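Local coordinates for protein translation initiation factor eIF2B subunit epsilon (Schizosaccharomyces pombe, PDB 5B04) that serves as a component of the eIF2B complex, which catalyses the exchange of GDP for GTP on the gamma subunit of translation initiation factor eIF2, at residues M155-R160 and D242-F247; A170-S175 and D220-I225; V319-S324 and T337-A342. All coordinates share one frame; numbering follows the deposited sequence.

Contact 1 of 3, residues M155-R160 and D242-F247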
# COMPACT_ATOMS: atom_id res chain seq x y z
N MET I 155 -57.61 -16.97 20.27
CA MET I 155 -56.90 -15.69 20.23
C MET I 155 -55.39 -15.82 20.42
O MET I 155 -54.92 -16.64 21.22
CB MET I 155 -57.49 -14.75 21.29
CG MET I 155 -56.70 -13.47 21.54
SD MET I 155 -57.52 -12.37 22.71
CE MET I 155 -56.97 -13.05 24.28
N THR I 156 -54.64 -15.03 19.67
CA THR I 156 -53.19 -14.95 19.81
C THR I 156 -52.80 -13.63 20.47
O THR I 156 -53.07 -12.56 19.95
CB THR I 156 -52.47 -15.07 18.46
OG1 THR I 156 -52.67 -16.39 17.93
CG2 THR I 156 -50.98 -14.81 18.62
N MET I 157 -52.15 -13.73 21.63
CA MET I 157 -51.75 -12.54 22.38
C MET I 157 -50.34 -12.09 22.02
O MET I 157 -49.36 -12.78 22.30
CB MET I 157 -51.84 -12.80 23.88
CG MET I 157 -53.25 -13.07 24.38
SD MET I 157 -53.33 -13.32 26.17
CE MET I 157 -52.47 -14.88 26.34
N VAL I 158 -50.24 -10.92 21.39
CA VAL I 158 -48.94 -10.34 21.04
C VAL I 158 -48.31 -9.67 22.25
O VAL I 158 -48.89 -8.75 22.83
CB VAL I 158 -49.06 -9.32 19.89
CG1 VAL I 158 -47.76 -8.56 19.72
CG2 VAL I 158 -49.47 -10.01 18.60
N VAL I 159 -47.12 -10.13 22.63
CA VAL I 159 -46.41 -9.56 23.77
C VAL I 159 -44.99 -9.17 23.39
O VAL I 159 -44.48 -9.56 22.34
CB VAL I 159 -46.37 -10.55 24.95
CG1 VAL I 159 -47.77 -10.76 25.51
CG2 VAL I 159 -45.75 -11.87 24.52
N ARG I 160 -44.34 -8.40 24.26
CA ARG I 160 -42.99 -7.92 23.99
C ARG I 160 -42.01 -8.41 25.05
O ARG I 160 -42.24 -8.26 26.25
CB ARG I 160 -42.96 -6.39 23.93
CG ARG I 160 -41.62 -5.81 23.52
CD ARG I 160 -41.19 -6.35 22.16
NE ARG I 160 -40.06 -5.63 21.60
CZ ARG I 160 -38.79 -5.96 21.79
NH1 ARG I 160 -38.48 -7.01 22.54
NH2 ARG I 160 -37.82 -5.25 21.24
N ASP I 242 -63.70 -7.53 30.86
CA ASP I 242 -62.29 -7.32 30.60
C ASP I 242 -61.71 -8.49 29.81
O ASP I 242 -61.97 -9.64 30.12
CB ASP I 242 -61.51 -7.12 31.90
CG ASP I 242 -60.03 -6.87 31.66
OD1 ASP I 242 -59.70 -6.12 30.71
OD2 ASP I 242 -59.20 -7.43 32.40
N ILE I 243 -60.92 -8.18 28.79
CA ILE I 243 -60.38 -9.21 27.91
C ILE I 243 -59.33 -10.07 28.62
O ILE I 243 -58.95 -11.13 28.12
CB ILE I 243 -59.76 -8.60 26.64
CG1 ILE I 243 -59.69 -9.64 25.52
CG2 ILE I 243 -58.40 -7.99 26.94
CD1 ILE I 243 -59.05 -9.13 24.25
N ARG I 244 -58.87 -9.63 29.79
CA ARG I 244 -57.80 -10.33 30.49
C ARG I 244 -58.28 -11.16 31.68
O ARG I 244 -57.97 -12.35 31.77
CB ARG I 244 -56.74 -9.33 30.95
CG ARG I 244 -55.71 -9.00 29.89
CD ARG I 244 -55.07 -10.27 29.33
NE ARG I 244 -53.97 -10.00 28.41
CZ ARG I 244 -54.12 -9.82 27.10
NH1 ARG I 244 -55.32 -9.89 26.55
NH2 ARG I 244 -53.06 -9.58 26.35
N LYS I 245 -59.02 -10.54 32.60
CA LYS I 245 -59.42 -11.24 33.82
C LYS I 245 -60.82 -11.85 33.71
O LYS I 245 -61.26 -12.58 34.60
CB LYS I 245 -59.33 -10.31 35.02
CG LYS I 245 -59.25 -11.03 36.36
CD LYS I 245 -58.06 -10.56 37.20
CE LYS I 245 -57.74 -9.09 36.95
NZ LYS I 245 -56.80 -8.55 37.97
N ASP I 246 -61.52 -11.55 32.62
CA ASP I 246 -62.81 -12.19 32.37
C ASP I 246 -62.69 -13.22 31.25
O ASP I 246 -63.03 -14.39 31.44
CB ASP I 246 -63.88 -11.15 32.01
CG ASP I 246 -64.21 -10.23 33.17
OD1 ASP I 246 -63.91 -10.60 34.33
OD2 ASP I 246 -64.78 -9.15 32.93
N PHE I 247 -62.19 -12.79 30.09
CA PHE I 247 -62.08 -13.68 28.94
C PHE I 247 -60.95 -14.70 29.10
O PHE I 247 -61.20 -15.90 29.12
CB PHE I 247 -61.88 -12.88 27.66
CG PHE I 247 -61.70 -13.73 26.43
CD1 PHE I 247 -62.78 -14.38 25.86
CD2 PHE I 247 -60.45 -13.89 25.85
CE1 PHE I 247 -62.62 -15.17 24.74
CE2 PHE I 247 -60.28 -14.67 24.73
CZ PHE I 247 -61.37 -15.31 24.17
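The thioether sulphur of Met-157 rests on the flat face of a buried arginine: SD lies over the centre of the Arg-244 guanidinium, 3.7 Å from CZ. The two side chains overlap as they run in opposite senses, and the cation thus has a polarisable sulphur on one face while its N-H groups serve other partners, in salt bridges from NH2 to Asp-220 and from NH1 to Asp-224. An alanine in place of Arg-244 would probably open a gap beside Met-157 SD and leave the Asp-220 and Asp-224 carboxylates without this salt-bridge partner. Beside it, Met-155 meets Ile-243 and Phe-247. Its CG is anti to the backbone N (chi1 170°), and the bend at chi3 (84°) turns CE to the edge of the Phe-247 ring, 3.7 Å from CE2. SD of Met-155, 5.2 Å from the centre of the Phe-247 ring, makes an oblique Met-aromatic contact, and it also touches Ile-243 CD1 at 3.9 Å. No hydrogen bond joins the segments. In this nucleotidyltransferase-like domain, the first turn of helix 243-252, N-capped by Asp-242, packs on the sheet where strand 153-161 runs between antiparallel strand 212-226 and parallel strand 260-266.

Contact 2 of 3, residues A170-S175 and D220-I225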
# COMPACT_ATOMS: atom_id res chain seq x y z
N ALA I 170 -45.23 -1.27 32.69
CA ALA I 170 -45.99 -0.75 33.82
C ALA I 170 -46.81 -1.86 34.48
O ALA I 170 -46.57 -3.04 34.24
CB ALA I 170 -46.89 0.39 33.38
N ARG I 171 -47.77 -1.47 35.32
CA ARG I 171 -48.51 -2.44 36.12
C ARG I 171 -49.49 -3.28 35.29
O ARG I 171 -49.63 -4.48 35.52
CB ARG I 171 -49.26 -1.74 37.25
CG ARG I 171 -49.91 -2.69 38.25
CD ARG I 171 -48.90 -3.71 38.76
NE ARG I 171 -48.01 -3.16 39.78
CZ ARG I 171 -47.02 -3.83 40.35
NH1 ARG I 171 -46.79 -5.10 40.01
NH2 ARG I 171 -46.26 -3.25 41.27
N THR I 172 -50.17 -2.65 34.34
CA THR I 172 -51.07 -3.37 33.44
C THR I 172 -50.28 -4.37 32.61
O THR I 172 -50.71 -5.50 32.39
CB THR I 172 -51.85 -2.41 32.51
OG1 THR I 172 -52.85 -1.72 33.27
CG2 THR I 172 -52.52 -3.17 31.38
N GLU I 173 -49.11 -3.94 32.15
CA GLU I 173 -48.25 -4.78 31.32
C GLU I 173 -47.52 -5.83 32.15
O GLU I 173 -47.06 -6.85 31.61
CB GLU I 173 -47.24 -3.91 30.56
CG GLU I 173 -47.85 -3.02 29.49
CD GLU I 173 -48.60 -1.83 30.06
OE1 GLU I 173 -48.40 -1.51 31.25
OE2 GLU I 173 -49.39 -1.20 29.32
N SER I 174 -47.41 -5.60 33.45
CA SER I 174 -46.74 -6.54 34.35
C SER I 174 -47.63 -7.75 34.63
O SER I 174 -48.56 -7.67 35.43
CB SER I 174 -46.35 -5.85 35.66
OG SER I 174 -45.65 -6.74 36.51
N SER I 175 -47.32 -8.86 33.97
CA SER I 175 -48.10 -10.08 34.13
C SER I 175 -47.22 -11.32 34.02
O SER I 175 -46.19 -11.29 33.35
CB SER I 175 -49.22 -10.14 33.09
OG SER I 175 -50.01 -8.96 33.11
N ASP I 220 -47.08 -7.14 28.42
CA ASP I 220 -48.40 -7.43 27.88
C ASP I 220 -48.94 -6.22 27.13
O ASP I 220 -49.55 -5.32 27.71
CB ASP I 220 -49.37 -7.83 29.00
CG ASP I 220 -50.70 -8.32 28.48
OD1 ASP I 220 -50.81 -8.57 27.26
OD2 ASP I 220 -51.64 -8.47 29.29
N CYS I 221 -48.70 -6.20 25.82
CA CYS I 221 -49.10 -5.08 24.98
C CYS I 221 -50.61 -4.99 24.83
O CYS I 221 -51.15 -3.94 24.50
CB CYS I 221 -48.45 -5.20 23.59
SG CYS I 221 -46.69 -5.61 23.62
N GLN I 222 -51.28 -6.12 25.09
CA GLN I 222 -52.72 -6.24 24.91
C GLN I 222 -53.13 -5.91 23.48
O GLN I 222 -54.19 -5.34 23.23
CB GLN I 222 -53.47 -5.36 25.91
CG GLN I 222 -53.05 -5.60 27.35
CD GLN I 222 -54.23 -5.67 28.30
OE1 GLN I 222 -55.37 -5.38 27.92
NE2 GLN I 222 -53.97 -6.07 29.54
N ILE I 223 -52.25 -6.26 22.54
CA ILE I 223 -52.59 -6.26 21.12
C ILE I 223 -52.95 -7.69 20.75
O ILE I 223 -52.08 -8.57 20.72
CB ILE I 223 -51.43 -5.76 20.24
CG1 ILE I 223 -51.09 -4.31 20.58
CG2 ILE I 223 -51.78 -5.90 18.77
CD1 ILE I 223 -50.01 -3.71 19.70
N ASP I 224 -54.22 -7.94 20.48
CA ASP I 224 -54.70 -9.31 20.37
C ASP I 224 -55.27 -9.66 19.00
O ASP I 224 -56.09 -8.92 18.44
CB ASP I 224 -55.75 -9.57 21.45
CG ASP I 224 -55.18 -9.48 22.85
OD1 ASP I 224 -54.05 -9.97 23.06
OD2 ASP I 224 -55.86 -8.91 23.74
N ILE I 225 -54.83 -10.79 18.47
CA ILE I 225 -55.39 -11.36 17.25
C ILE I 225 -56.53 -12.30 17.61
O ILE I 225 -56.32 -13.28 18.31
CB ILE I 225 -54.33 -12.13 16.44
CG1 ILE I 225 -53.03 -11.34 16.36
CG2 ILE I 225 -54.86 -12.46 15.05
CD1 ILE I 225 -53.13 -10.05 15.58
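Asp-220 meets Glu-173 where the loop leading into strand 175-179 abuts strand 212-226, within the mixed sheet of the nucleotidyltransferase-like (GT-A clan) domain. The main link is a backbone bond: Asp-220 N donates to Glu-173 O at 3.2 Å, nearly straight (164°), in the carbonyl plane and on a lone pair. Residues 171-173, just before and including the acceptor residue, have helical backbone angles without regular helical bonding. Asp-220 CB lies 3.6 Å from Glu-173 O, and Glu-173 CG comes within 3.4 Å of Asp-220 O. The acidic ends of the two residues have different mates: the Asp-220 carboxylate is held by Arg-244, whereas Glu-173 OE2 forms a salt bridge with Arg-275. Ser-175 OG stands 4.2 Å from Asp-220 OD2.

Cys-221 points away from the loop and its side chain packs on Arg-160. Gln-222 has a left-handed backbone conformation (phi 57°) within the irregular part of strand 212-226. Two weak bonds tie this residue back to Asp-220, from its backbone N to OD1 and from NE2 to OD2. The same NE2 touches Thr-172 CG2 at 3.7 Å, the two side chains crossing at about a right angle. Thr-172, a known phosphorylation site that is unmodified here, also has its side chain about 4 Å from a bound phosphate ion, probably from the crystallisation liquor.

Farther on, Ile-223, Asp-224 and Ile-225 leave the loop behind and run between two strands, Ile-223 pairing with Val-158 and Asp-224 with Leu-125. The last of these links is a probable hydrogen bond in which Ile-225 O receives Thr-156 N.

Contact 3 of 3, residues V319-S324 and T337-A342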
# COMPACT_ATOMS: atom_id res chain seq x y z
N VAL I 319 -38.01 27.61 13.04
CA VAL I 319 -37.88 27.73 14.49
C VAL I 319 -36.89 28.84 14.82
O VAL I 319 -35.77 28.84 14.33
CB VAL I 319 -37.43 26.41 15.14
CG1 VAL I 319 -36.99 26.65 16.58
CG2 VAL I 319 -38.54 25.38 15.08
N VAL I 320 -37.32 29.78 15.66
CA VAL I 320 -36.48 30.92 16.01
C VAL I 320 -35.74 30.69 17.32
O VAL I 320 -36.32 30.82 18.40
CB VAL I 320 -37.31 32.21 16.11
CG1 VAL I 320 -36.40 33.40 16.41
CG2 VAL I 320 -38.09 32.45 14.83
N LEU I 321 -34.46 30.35 17.22
CA LEU I 321 -33.62 30.19 18.40
C LEU I 321 -32.70 31.39 18.57
O LEU I 321 -31.79 31.60 17.76
CB LEU I 321 -32.80 28.91 18.31
CG LEU I 321 -33.56 27.58 18.33
CD1 LEU I 321 -32.59 26.42 18.48
CD2 LEU I 321 -34.58 27.57 19.45
N ALA I 322 -32.94 32.17 19.61
CA ALA I 322 -32.07 33.30 19.92
C ALA I 322 -30.68 32.78 20.27
O ALA I 322 -30.52 31.64 20.69
CB ALA I 322 -32.64 34.11 21.07
N ARG I 323 -29.67 33.62 20.07
CA ARG I 323 -28.32 33.27 20.50
C ARG I 323 -28.31 33.25 22.02
O ARG I 323 -29.18 33.85 22.65
CB ARG I 323 -27.30 34.25 19.94
CG ARG I 323 -25.86 33.77 20.02
CD ARG I 323 -24.90 34.92 19.74
NE ARG I 323 -25.35 35.72 18.61
CZ ARG I 323 -24.85 36.91 18.29
NH1 ARG I 323 -23.89 37.45 19.03
NH2 ARG I 323 -25.32 37.57 17.24
N SER I 324 -27.34 32.54 22.60
CA SER I 324 -27.22 32.34 24.05
C SER I 324 -28.33 31.46 24.61
O SER I 324 -28.34 31.13 25.79
CB SER I 324 -27.18 33.68 24.80
OG SER I 324 -28.46 34.30 24.81
N THR I 337 -41.81 28.27 16.50
CA THR I 337 -41.59 28.44 17.93
C THR I 337 -40.41 29.36 18.19
O THR I 337 -39.36 29.24 17.55
CB THR I 337 -41.36 27.09 18.64
OG1 THR I 337 -42.50 26.24 18.44
CG2 THR I 337 -41.14 27.29 20.13
N LYS I 338 -40.57 30.28 19.13
CA LYS I 338 -39.50 31.20 19.50
C LYS I 338 -39.02 30.92 20.91
O LYS I 338 -39.82 30.69 21.82
CB LYS I 338 -39.98 32.65 19.39
CG LYS I 338 -40.60 32.99 18.04
CD LYS I 338 -41.28 34.35 18.07
CE LYS I 338 -42.42 34.41 17.07
NZ LYS I 338 -42.35 33.31 16.07
N VAL I 339 -37.70 30.92 21.10
CA VAL I 339 -37.14 30.75 22.43
C VAL I 339 -36.24 31.94 22.77
O VAL I 339 -35.42 32.36 21.95
CB VAL I 339 -36.34 29.44 22.56
CG1 VAL I 339 -36.01 29.17 24.02
CG2 VAL I 339 -37.13 28.28 21.97
N GLY I 340 -36.39 32.48 23.97
CA GLY I 340 -35.73 33.71 24.36
C GLY I 340 -34.27 33.58 24.76
O GLY I 340 -33.70 32.49 24.74
N ASP I 341 -33.68 34.71 25.13
CA ASP I 341 -32.27 34.77 25.51
C ASP I 341 -32.00 34.03 26.82
O ASP I 341 -32.82 34.06 27.74
CB ASP I 341 -31.82 36.23 25.65
CG ASP I 341 -32.00 37.02 24.37
OD1 ASP I 341 -31.79 36.45 23.28
OD2 ASP I 341 -32.36 38.21 24.45
N ALA I 342 -30.85 33.36 26.88
CA ALA I 342 -30.40 32.66 28.09
C ALA I 342 -31.41 31.63 28.60
O ALA I 342 -31.45 31.34 29.80
CB ALA I 342 -30.07 33.67 29.18
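Val-320 is gripped through both of its backbone polar atoms: its N donates to Thr-337 O at 2.8 Å, and its O accepts from Val-339 N at 3.0 Å in a bond almost collinear with the carbonyl (176°). Lys-338 CA adds a CA-H...O contact to the same Val-320 O at 3.4 Å. Farther along, Ala-322 N reaches Val-339 O in a weak bond, and at the far end Ala-342 N makes another weak bond to Ser-324 OG, 3.3 Å away.

These bonds join strands 320-321 and 338-339 in parallel; segments 319-324 and 337-342 run end to end only 2° apart, and their partners are 18 residues apart. That spacing is one full coil of three hexapeptides in the left-handed parallel beta-helix of the subunit.

Side chains stack in register on this ladder. Leu-321 and Val-339 lie side by side on one face of the sheet, with CD2 of the leucine 3.7 Å from CG2 of the valine. On the other face Val-320 CB sits 3.9 Å from Lys-338 CG, so an aliphatic stem packs against an exposed valine. Past the strands, Ala-322 CB approaches Asp-341 OD1 at 3.3 Å. Thr-337 OG1 is engaged by Gly-334 O within its own coil, while Leu-321 also packs on a basic side chain of another chain.

The two strong bonds are thus purely backbone to backbone, and the side chains contribute mainly apolar stacking: the coils are held in register by the main chain, with no charge pair spanning these two segments.

In the fold
Following the chain, contact 1 opens first, on strand 153-161, and contact 2 opens soon after, in the loop 170-175. Contact 2 closes on strand 212-226, before helix 243-252 returns to close contact 1, so it is nested inside the larger loop. Their centres lie 8 Å apart, and they share a sheet in which strands 153-161 and 212-226 are neighbours; together they fasten a loop and a helix to it. Contact 3 follows in series, and its paired residues, 18 apart, lie on successive coils of the beta-helix. It lies on the opposite side of the chain's centre, its nearest atoms about 30 Å from those of contact 2, and belongs to a separate domain.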